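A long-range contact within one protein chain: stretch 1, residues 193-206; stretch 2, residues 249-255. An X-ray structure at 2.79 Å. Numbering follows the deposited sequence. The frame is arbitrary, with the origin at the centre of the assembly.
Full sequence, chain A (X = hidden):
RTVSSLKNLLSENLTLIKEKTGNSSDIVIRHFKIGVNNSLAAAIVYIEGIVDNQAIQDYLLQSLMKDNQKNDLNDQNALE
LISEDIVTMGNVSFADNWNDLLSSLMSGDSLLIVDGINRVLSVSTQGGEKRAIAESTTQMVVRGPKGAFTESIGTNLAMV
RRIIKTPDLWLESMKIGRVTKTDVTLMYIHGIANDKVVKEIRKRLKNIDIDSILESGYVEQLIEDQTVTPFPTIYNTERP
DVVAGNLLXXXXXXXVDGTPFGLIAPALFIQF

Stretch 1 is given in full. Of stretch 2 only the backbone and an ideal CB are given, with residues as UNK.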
# COMPACT_ATOMS: atom_id res chain seq x y z
N ALA A 193 10.70 11.73 -6.03
CA ALA A 193 11.99 11.47 -5.42
C ALA A 193 13.05 11.18 -6.48
O ALA A 193 12.76 10.52 -7.49
CB ALA A 193 11.89 10.30 -4.46
N ASN A 194 14.28 11.69 -6.26
CA ASN A 194 15.42 11.45 -7.15
C ASN A 194 15.87 10.01 -6.99
O ASN A 194 16.10 9.57 -5.86
CB ASN A 194 16.56 12.41 -6.83
CG ASN A 194 17.68 12.39 -7.82
OD1 ASN A 194 18.40 11.41 -7.96
ND2 ASN A 194 17.84 13.49 -8.53
N ASP A 195 16.01 9.28 -8.10
CA ASP A 195 16.40 7.87 -8.05
C ASP A 195 17.79 7.67 -7.45
O ASP A 195 17.96 6.74 -6.66
CB ASP A 195 16.30 7.19 -9.43
CG ASP A 195 14.91 6.71 -9.75
OD1 ASP A 195 14.30 6.00 -8.89
OD2 ASP A 195 14.41 7.02 -10.86
N LYS A 196 18.75 8.56 -7.76
CA LYS A 196 20.11 8.46 -7.21
C LYS A 196 20.10 8.64 -5.67
O LYS A 196 20.85 7.95 -4.98
CB LYS A 196 21.05 9.47 -7.90
CG LYS A 196 21.12 9.30 -9.42
CD LYS A 196 22.22 10.12 -10.10
CE LYS A 196 21.71 11.42 -10.69
NZ LYS A 196 22.75 12.08 -11.53
N VAL A 197 19.19 9.47 -5.14
CA VAL A 197 19.02 9.71 -3.70
C VAL A 197 18.38 8.46 -3.05
O VAL A 197 18.81 8.04 -1.97
CB VAL A 197 18.20 11.01 -3.42
CG1 VAL A 197 17.88 11.17 -1.94
CG2 VAL A 197 18.93 12.24 -3.93
N VAL A 198 17.38 7.85 -3.73
CA VAL A 198 16.68 6.66 -3.24
C VAL A 198 17.67 5.49 -3.17
O VAL A 198 17.79 4.86 -2.11
CB VAL A 198 15.42 6.33 -4.08
CG1 VAL A 198 14.82 4.98 -3.67
CG2 VAL A 198 14.36 7.42 -3.94
N LYS A 199 18.42 5.24 -4.27
CA LYS A 199 19.42 4.17 -4.36
C LYS A 199 20.47 4.28 -3.25
O LYS A 199 20.82 3.27 -2.65
CB LYS A 199 20.13 4.14 -5.75
CG LYS A 199 19.27 4.07 -7.03
CD LYS A 199 18.17 2.98 -7.07
CE LYS A 199 16.77 3.55 -6.97
NZ LYS A 199 15.74 2.52 -7.29
N GLU A 200 20.94 5.51 -2.96
CA GLU A 200 21.95 5.78 -1.93
C GLU A 200 21.42 5.57 -0.52
O GLU A 200 22.12 4.99 0.30
CB GLU A 200 22.54 7.18 -2.07
CG GLU A 200 23.64 7.28 -3.13
CD GLU A 200 24.71 6.20 -3.13
OE1 GLU A 200 25.26 5.89 -2.04
OE2 GLU A 200 24.99 5.65 -4.22
N ILE A 201 20.19 6.03 -0.24
CA ILE A 201 19.61 5.88 1.10
C ILE A 201 19.33 4.38 1.39
O ILE A 201 19.65 3.91 2.49
CB ILE A 201 18.36 6.78 1.25
CG1 ILE A 201 18.80 8.27 1.37
CG2 ILE A 201 17.50 6.33 2.46
CD1 ILE A 201 17.75 9.30 1.32
N ARG A 202 18.81 3.63 0.39
CA ARG A 202 18.52 2.20 0.47
C ARG A 202 19.80 1.41 0.77
O ARG A 202 19.80 0.57 1.68
CB ARG A 202 17.86 1.73 -0.83
CG ARG A 202 17.45 0.25 -0.86
CD ARG A 202 17.16 -0.19 -2.28
NE ARG A 202 16.00 0.50 -2.84
CZ ARG A 202 15.87 0.86 -4.12
NH1 ARG A 202 14.78 1.49 -4.53
NH2 ARG A 202 16.83 0.58 -4.99
N LYS A 203 20.89 1.70 0.03
CA LYS A 203 22.23 1.11 0.17
C LYS A 203 22.76 1.32 1.60
O LYS A 203 23.18 0.35 2.22
CB LYS A 203 23.18 1.73 -0.88
CG LYS A 203 24.67 1.41 -0.75
CD LYS A 203 25.51 2.34 -1.61
CE LYS A 203 26.95 2.42 -1.17
NZ LYS A 203 27.72 3.39 -1.98
N ARG A 204 22.68 2.55 2.14
CA ARG A 204 23.13 2.89 3.49
C ARG A 204 22.34 2.14 4.55
O ARG A 204 22.93 1.66 5.52
CB ARG A 204 23.04 4.40 3.77
CG ARG A 204 24.02 5.27 2.98
CD ARG A 204 25.48 4.93 3.23
NE ARG A 204 26.36 6.07 2.98
CZ ARG A 204 26.78 6.46 1.78
NH1 ARG A 204 26.36 5.82 0.69
NH2 ARG A 204 27.60 7.49 1.66
N LEU A 205 21.00 2.05 4.37
CA LEU A 205 20.08 1.39 5.28
C LEU A 205 20.43 -0.07 5.47
O LEU A 205 20.52 -0.54 6.61
CB LEU A 205 18.64 1.50 4.77
CG LEU A 205 17.83 2.66 5.30
CD1 LEU A 205 16.40 2.49 4.91
CD2 LEU A 205 17.91 2.75 6.82
N LYS A 206 20.68 -0.78 4.37
CA LYS A 206 21.02 -2.19 4.34
C LYS A 206 22.20 -2.52 5.30
O LYS A 206 22.20 -3.61 5.90
CB LYS A 206 21.35 -2.61 2.89
CG LYS A 206 21.44 -4.13 2.65
CD LYS A 206 20.08 -4.86 2.77
CE LYS A 206 20.00 -5.74 3.99
NZ LYS A 206 18.63 -6.27 4.21
N UNK A 249 7.98 16.39 -1.32
CA UNK A 249 9.18 17.18 -1.63
C UNK A 249 10.26 16.33 -2.33
O UNK A 249 11.23 16.90 -2.82
CB UNK A 249 9.75 17.79 -0.35
N UNK A 250 10.12 15.01 -2.33
CA UNK A 250 11.12 14.11 -2.91
C UNK A 250 11.98 13.38 -1.89
O UNK A 250 12.98 12.74 -2.26
CB UNK A 250 12.03 14.90 -3.85
N UNK A 251 11.60 13.45 -0.60
CA UNK A 251 12.32 12.79 0.49
C UNK A 251 11.80 11.37 0.67
O UNK A 251 10.79 10.98 0.06
CB UNK A 251 12.18 13.58 1.79
N UNK A 252 12.52 10.59 1.51
CA UNK A 252 12.29 9.19 1.81
C UNK A 252 11.85 9.04 3.28
O UNK A 252 12.49 9.61 4.17
CB UNK A 252 13.55 8.37 1.53
N UNK A 253 10.77 8.28 3.52
CA UNK A 253 10.27 8.02 4.87
C UNK A 253 10.61 6.57 5.30
O UNK A 253 10.42 5.64 4.52
CB UNK A 253 8.76 8.26 4.93
N UNK A 254 11.15 6.39 6.50
CA UNK A 254 11.52 5.07 7.02
C UNK A 254 10.75 4.81 8.29
O UNK A 254 10.74 5.64 9.20
CB UNK A 254 13.03 4.97 7.27
N UNK A 255 10.10 3.64 8.34
CA UNK A 255 9.38 3.16 9.52
C UNK A 255 10.06 1.92 10.06
O UNK A 255 10.15 0.91 9.36
CB UNK A 255 7.91 2.87 9.19

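Position 249 gives stretch 1 nothing to work with: its ideal CB has no atom of the helix stretch within 5.5 Å, so this contact leaves the choice wide, and a polar or charged side chain would do as well as any. The deposited residue is Glu249, whose carboxylate leads away from stretch 1 and pairs with the side chain at 251.

Position 250 is decided by the backbone. Its phi of 105° and psi of 11° would jam a CB against the carbonyl O of the residue before, and an ideal CB would also lie 3.8 Å from Ala193 CA. Glycine is the clear answer, and Gly250 is found, closing the preceding helix in a Schellman motif. The two stretches come close here: Ala193 CB lies 3.5 Å from Gly250 O, and Ala193 CA, also 3.5 Å from Gly250 O, makes a CA-H...O contact with it.

At 251 the CA-to-CB bond points away from stretch 1, and a long polar chain is as acceptable as a short one. Arg251 is deposited; it forms a salt bridge with Glu249, Arg251 NH1 standing 3.2 Å from Glu249 OE1.

Position 252 is the centre of the contact. Its phi/psi of -113°/132° is extended, its CB points toward the helix, and the ideal CB sits 4.3 Å from Ile201 CD1. Val197, Val198 and Ile201 line the space ahead with methyl groups and offer no polar side-chain partner, so valine, leucine, isoleucine or methionine would suit, the longer ones reaching deeper. Ile252 uses its CD1 to meet all three: 3.7 Å from Ile201 CD1, 3.9 Å from Val197 CG1 and 3.9 Å from Val198 CG2. Of the stretch 2 residues it has the largest area covered by stretch 1.

The strand alternates, so 253 turns its CB out of reach of the helix, and stretch 1 sets no size there. Ala253 occupies it.

At 254 the CB points toward the helix again, but the backbones are farther apart: Leu205 CA and the CA of 254 are 9.5 Å from each other, against 7.2 Å between Val198 CA and Ile252 CA. The ideal CB is 4.8 Å from Leu205 CD1, leaving room for a branched or long aliphatic chain. Ile254 bridges the wider gap, its CG1 3.9 Å from Leu205 CD1 and its CD1 4.5 Å from Ile201 CG2.

Position 255 is out of reach once more, unconstrained by the helix; Phe255 carries its ring there.

Stretch 2, residues 249-255: EGRIAIF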
# COMPACT_ATOMS: atom_id res chain seq x y z
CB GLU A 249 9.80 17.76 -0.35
CG GLU A 249 9.09 18.94 0.27
CD GLU A 249 9.55 19.28 1.67
OE1 GLU A 249 10.76 19.16 1.96
OE2 GLU A 249 8.68 19.68 2.49
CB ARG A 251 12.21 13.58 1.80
CG ARG A 251 12.60 15.04 1.64
CD ARG A 251 13.34 15.57 2.84
NE ARG A 251 13.14 17.01 2.91
CZ ARG A 251 13.60 17.79 3.87
NH1 ARG A 251 13.32 19.09 3.87
NH2 ARG A 251 14.32 17.28 4.87
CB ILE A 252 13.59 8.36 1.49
CG1 ILE A 252 13.84 8.28 -0.03
CG2 ILE A 252 13.56 6.94 2.10
CD1 ILE A 252 14.65 9.38 -0.63
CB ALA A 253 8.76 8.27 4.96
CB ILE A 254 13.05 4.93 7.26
CG1 ILE A 254 13.86 5.21 5.97
CG2 ILE A 254 13.42 3.57 7.86
CD1 ILE A 254 15.10 6.03 6.21
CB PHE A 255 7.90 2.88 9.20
CG PHE A 255 7.13 4.14 8.90
CD1 PHE A 255 6.70 4.96 9.93
CD2 PHE A 255 6.90 4.53 7.58
CE1 PHE A 255 6.02 6.14 9.65
CE2 PHE A 255 6.19 5.70 7.30
CZ PHE A 255 5.76 6.49 8.34
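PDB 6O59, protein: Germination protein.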